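Local coordinates for B12-binding domain-containing protein (Kitasatospora setae, PDB 6WTF), which probably methylates C2 of tryptophan, using cobalamin, a [4Fe-4S] cluster and S-adenosyl-L-methionine as a radical SAM family enzyme, at residues N11-P16 against N528-P533. Numbering follows the deposited sequence.
Sequences NKVHPP and NYADNP. With TRP (tryptophan), chain F.
His-14 and Asp-531 join two loops at the cobalamin: 11-16, which follows the first strand of the B12-binding domain, and the type II beta turn 529-532, which leads into helix 533-540. An Asx turn shapes each loop, Asn-11 OD1 accepting from Val-13 N and Asn-528 OD1 from Ala-530 N; both asparagines also hydrogen-bond the cofactor. In the tight, buried part Val-13 and Pro-15 pack against the backbone of the turn. A chi1 of 170° swings Val-13 CG1 away from its own N and against Ala-530 CA, 3.6 Å off; alanine is small enough to leave that backbone within reach, its CB lying 4.0 Å from Val-13 CG1. The cis peptide before Pro-15 turns the chain there, and Pro-15 CD rests 3.6 Å from Tyr-529 O. Here too His-14 N points almost straight (171°) at Asp-531 OD1, 3.1 Å away, but from above the carboxylate plane. Asp-531 N returns only a weak bond to His-14 O.

The looser side is the partly exposed edge of Lys-12 and Asp-531, where a water donates to Lys-12 O and Asp-531 OD1. Aspartate suits this place because each oxygen finds its own donors, OD2 forming a salt bridge with Arg-80. Asn-532 ND2 closes the turn on Asn-528 O. Tyr-529 is long enough to reach the bound tryptophan, probably the substrate: Tyr-529 OH donates to tryptophan OXT at 2.7 Å.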
ATOM      1  N   ASN A  11       5.365 -11.477  -3.290  1.00 20.00           N
ATOM      2  CA  ASN A  11       5.290 -10.940  -1.936  1.00 19.99           C
ATOM      3  C   ASN A  11       5.484 -12.053  -0.911  1.00 20.04           C
ATOM      4  O   ASN A  11       4.707 -13.010  -0.869  1.00 21.27           O
ATOM      5  CB  ASN A  11       3.941 -10.254  -1.728  1.00 18.85           C
ATOM      6  CG  ASN A  11       3.879  -9.459  -0.440  1.00 18.72           C
ATOM      7  OD1 ASN A  11       4.793  -9.506   0.382  1.00 18.59           O
ATOM      8  ND2 ASN A  11       2.788  -8.727  -0.253  1.00 18.77           N
ATOM      9  N   LYS A  12       6.524 -11.924  -0.086  1.00 20.64           N
ATOM     10  CA  LYS A  12       6.839 -12.902   0.946  1.00 19.74           C
ATOM     11  C   LYS A  12       6.501 -12.415   2.348  1.00 21.97           C
ATOM     12  O   LYS A  12       6.726 -13.150   3.318  1.00 22.82           O
ATOM     13  CB  LYS A  12       8.326 -13.275   0.886  1.00 21.42           C
ATOM     14  CG  LYS A  12       8.813 -13.749  -0.478  1.00 21.36           C
ATOM     15  CD  LYS A  12      10.177 -14.411  -0.369  1.00 23.96           C
ATOM     16  CE  LYS A  12      11.061 -14.078  -1.569  1.00 27.87           C
ATOM     17  NZ  LYS A  12      12.501 -14.403  -1.336  1.00 22.55           N
ATOM     18  N   VAL A  13       5.965 -11.203   2.483  1.00 21.00           N
ATOM     19  CA  VAL A  13       5.725 -10.620   3.796  1.00 19.18           C
ATOM     20  C   VAL A  13       4.609 -11.374   4.504  1.00 17.69           C
ATOM     21  O   VAL A  13       3.531 -11.593   3.937  1.00 16.57           O
ATOM     22  CB  VAL A  13       5.377  -9.131   3.663  1.00 19.32           C
ATOM     23  CG1 VAL A  13       4.885  -8.586   4.988  1.00 17.49           C
ATOM     24  CG2 VAL A  13       6.584  -8.341   3.176  1.00 17.77           C
ATOM     25  N   HIS A  14       4.857 -11.752   5.772  1.00 19.54           N
ATOM     26  CA  HIS A  14       3.863 -12.275   6.699  1.00 19.97           C
ATOM     27  C   HIS A  14       3.670 -11.309   7.874  1.00 19.70           C
ATOM     28  O   HIS A  14       4.620 -10.648   8.291  1.00 18.41           O
ATOM     29  CB  HIS A  14       4.272 -13.654   7.232  1.00 17.81           C
ATOM     30  CG  HIS A  14       4.240 -14.733   6.195  1.00 22.18           C
ATOM     31  ND1 HIS A  14       3.684 -15.974   6.424  1.00 23.82           N
ATOM     32  CD2 HIS A  14       4.685 -14.754   4.916  1.00 20.58           C
ATOM     33  CE1 HIS A  14       3.798 -16.715   5.336  1.00 20.05           C
ATOM     34  NE2 HIS A  14       4.400 -15.997   4.405  1.00 21.12           N
ATOM     35  N   PRO A  15       2.454 -11.196   8.441  1.00 20.43           N
ATOM     36  CA  PRO A  15       1.205 -11.899   8.132  1.00 18.76           C
ATOM     37  C   PRO A  15       0.771 -11.670   6.693  1.00 19.01           C
ATOM     38  O   PRO A  15       0.907 -10.553   6.187  1.00 17.58           O
ATOM     39  CB  PRO A  15       0.204 -11.295   9.123  1.00 19.74           C
ATOM     40  CG  PRO A  15       0.796  -9.976   9.511  1.00 21.34           C
ATOM     41  CD  PRO A  15       2.267 -10.221   9.533  1.00 20.72           C
ATOM     42  N   PRO A  16       0.304 -12.730   6.037  1.00 19.10           N
ATOM     43  CA  PRO A  16       0.110 -12.669   4.584  1.00 17.82           C
ATOM     44  C   PRO A  16      -1.073 -11.791   4.210  1.00 18.27           C
ATOM     45  O   PRO A  16      -2.092 -11.756   4.901  1.00 18.83           O
ATOM     46  CB  PRO A  16      -0.135 -14.133   4.200  1.00 17.39           C
ATOM     47  CG  PRO A  16      -0.734 -14.734   5.439  1.00 16.97           C
ATOM     48  CD  PRO A  16      -0.056 -14.048   6.593  1.00 17.49           C
ATOM     49  N   ASN A 528       4.730  -1.080  12.093  1.00 22.40           N
ATOM     50  CA  ASN A 528       5.303  -1.776  10.939  1.00 21.89           C
ATOM     51  C   ASN A 528       4.743  -3.190  10.935  1.00 21.74           C
ATOM     52  O   ASN A 528       5.044  -3.975  11.839  1.00 21.38           O
ATOM     53  CB  ASN A 528       6.831  -1.796  11.005  1.00 21.62           C
ATOM     54  CG  ASN A 528       7.484  -2.302   9.719  1.00 21.66           C
ATOM     55  OD1 ASN A 528       6.837  -2.905   8.861  1.00 18.94           O
ATOM     56  ND2 ASN A 528       8.783  -2.049   9.584  1.00 20.95           N
ATOM     57  N   TYR A 529       3.926  -3.509   9.936  1.00 21.21           N
ATOM     58  CA  TYR A 529       3.275  -4.809   9.859  1.00 22.69           C
ATOM     59  C   TYR A 529       4.057  -5.811   9.023  1.00 22.96           C
ATOM     60  O   TYR A 529       3.622  -6.960   8.895  1.00 22.58           O
ATOM     61  CB  TYR A 529       1.860  -4.662   9.289  1.00 22.07           C
ATOM     62  CG  TYR A 529       0.976  -3.718  10.075  1.00 19.89           C
ATOM     63  CD1 TYR A 529       1.187  -3.500  11.431  1.00 20.19           C
ATOM     64  CD2 TYR A 529      -0.062  -3.036   9.457  1.00 19.70           C
ATOM     65  CE1 TYR A 529       0.381  -2.630  12.155  1.00 19.44           C
ATOM     66  CE2 TYR A 529      -0.870  -2.170  10.166  1.00 21.33           C
ATOM     67  CZ  TYR A 529      -0.645  -1.970  11.513  1.00 20.09           C
ATOM     68  OH  TYR A 529      -1.450  -1.103  12.214  1.00 24.12           O
ATOM     69  N   ALA A 530       5.189  -5.410   8.445  1.00 22.11           N
ATOM     70  CA  ALA A 530       5.939  -6.281   7.548  1.00 20.10           C
ATOM     71  C   ALA A 530       6.834  -7.196   8.375  1.00 22.44           C
ATOM     72  O   ALA A 530       7.818  -6.744   8.967  1.00 21.31           O
ATOM     73  CB  ALA A 530       6.752  -5.460   6.557  1.00 20.17           C
ATOM     74  N   ASP A 531       6.480  -8.481   8.416  1.00 25.75           N
ATOM     75  CA  ASP A 531       7.196  -9.496   9.195  1.00 22.30           C
ATOM     76  C   ASP A 531       7.307  -9.099  10.668  1.00 24.30           C
ATOM     77  O   ASP A 531       8.355  -9.251  11.301  1.00 23.71           O
ATOM     78  CB  ASP A 531       8.560  -9.802   8.570  1.00 22.57           C
ATOM     79  CG  ASP A 531       8.430 -10.466   7.196  1.00 24.85           C
ATOM     80  OD1 ASP A 531       7.608 -11.406   7.065  1.00 25.40           O
ATOM     81  OD2 ASP A 531       9.127 -10.046   6.245  1.00 20.60           O
ATOM     82  N   ASN A 532       6.205  -8.582  11.212  1.00 23.99           N
ATOM     83  CA  ASN A 532       6.099  -8.333  12.644  1.00 23.04           C
ATOM     84  C   ASN A 532       5.799  -9.654  13.348  1.00 22.65           C
ATOM     85  O   ASN A 532       4.746 -10.249  13.094  1.00 21.36           O
ATOM     86  CB  ASN A 532       4.997  -7.309  12.915  1.00 24.31           C
ATOM     87  CG  ASN A 532       4.922  -6.888  14.368  1.00 22.86           C
ATOM     88  OD1 ASN A 532       4.791  -7.719  15.266  1.00 24.25           O
ATOM     89  ND2 ASN A 532       4.999  -5.585  14.606  1.00 23.33           N
ATOM     90  N   PRO A 533       6.678 -10.140  14.233  1.00 23.42           N
ATOM     91  CA  PRO A 533       6.472 -11.488  14.797  1.00 21.21           C
ATOM     92  C   PRO A 533       5.194 -11.636  15.605  1.00 22.38           C
ATOM     93  O   PRO A 533       4.513 -12.663  15.477  1.00 22.06           O
ATOM     94  CB  PRO A 533       7.717 -11.704  15.669  1.00 21.91           C
ATOM     95  CG  PRO A 533       8.720 -10.710  15.193  1.00 24.36           C
ATOM     96  CD  PRO A 533       7.960  -9.546  14.645  1.00 24.66           C
TER
HETATM   97  N   TRP F 804       0.130   2.216   9.866  1.00 21.89           N
HETATM   98  CA  TRP F 804      -0.515   1.509   8.764  1.00 21.96           C
HETATM   99  C   TRP F 804      -1.828   0.897   9.231  1.00 21.18           C
HETATM  100  O   TRP F 804      -2.658   0.479   8.421  1.00 18.68           O
HETATM  101  CB  TRP F 804       0.405   0.422   8.196  1.00 20.74           C
HETATM  102  CG  TRP F 804       1.794   0.908   7.892  1.00 18.51           C
HETATM  103  CD1 TRP F 804       2.914   0.695   8.637  1.00 19.37           C
HETATM  104  CD2 TRP F 804       2.206   1.694   6.765  1.00 18.28           C
HETATM  105  NE1 TRP F 804       3.999   1.297   8.046  1.00 20.81           N
HETATM  106  CE2 TRP F 804       3.592   1.918   6.896  1.00 17.03           C
HETATM  107  CE3 TRP F 804       1.537   2.230   5.659  1.00 17.96           C
HETATM  108  CZ2 TRP F 804       4.323   2.657   5.967  1.00 17.32           C
HETATM  109  CZ3 TRP F 804       2.269   2.963   4.733  1.00 19.35           C
HETATM  110  CH2 TRP F 804       3.647   3.168   4.893  1.00 17.96           C
HETATM  111  OXT TRP F 804      -2.078   0.811  10.438  1.00 21.65           O
HETATM  112  O   HOH W   1       8.428 -13.514   5.300  1.00 22.98           O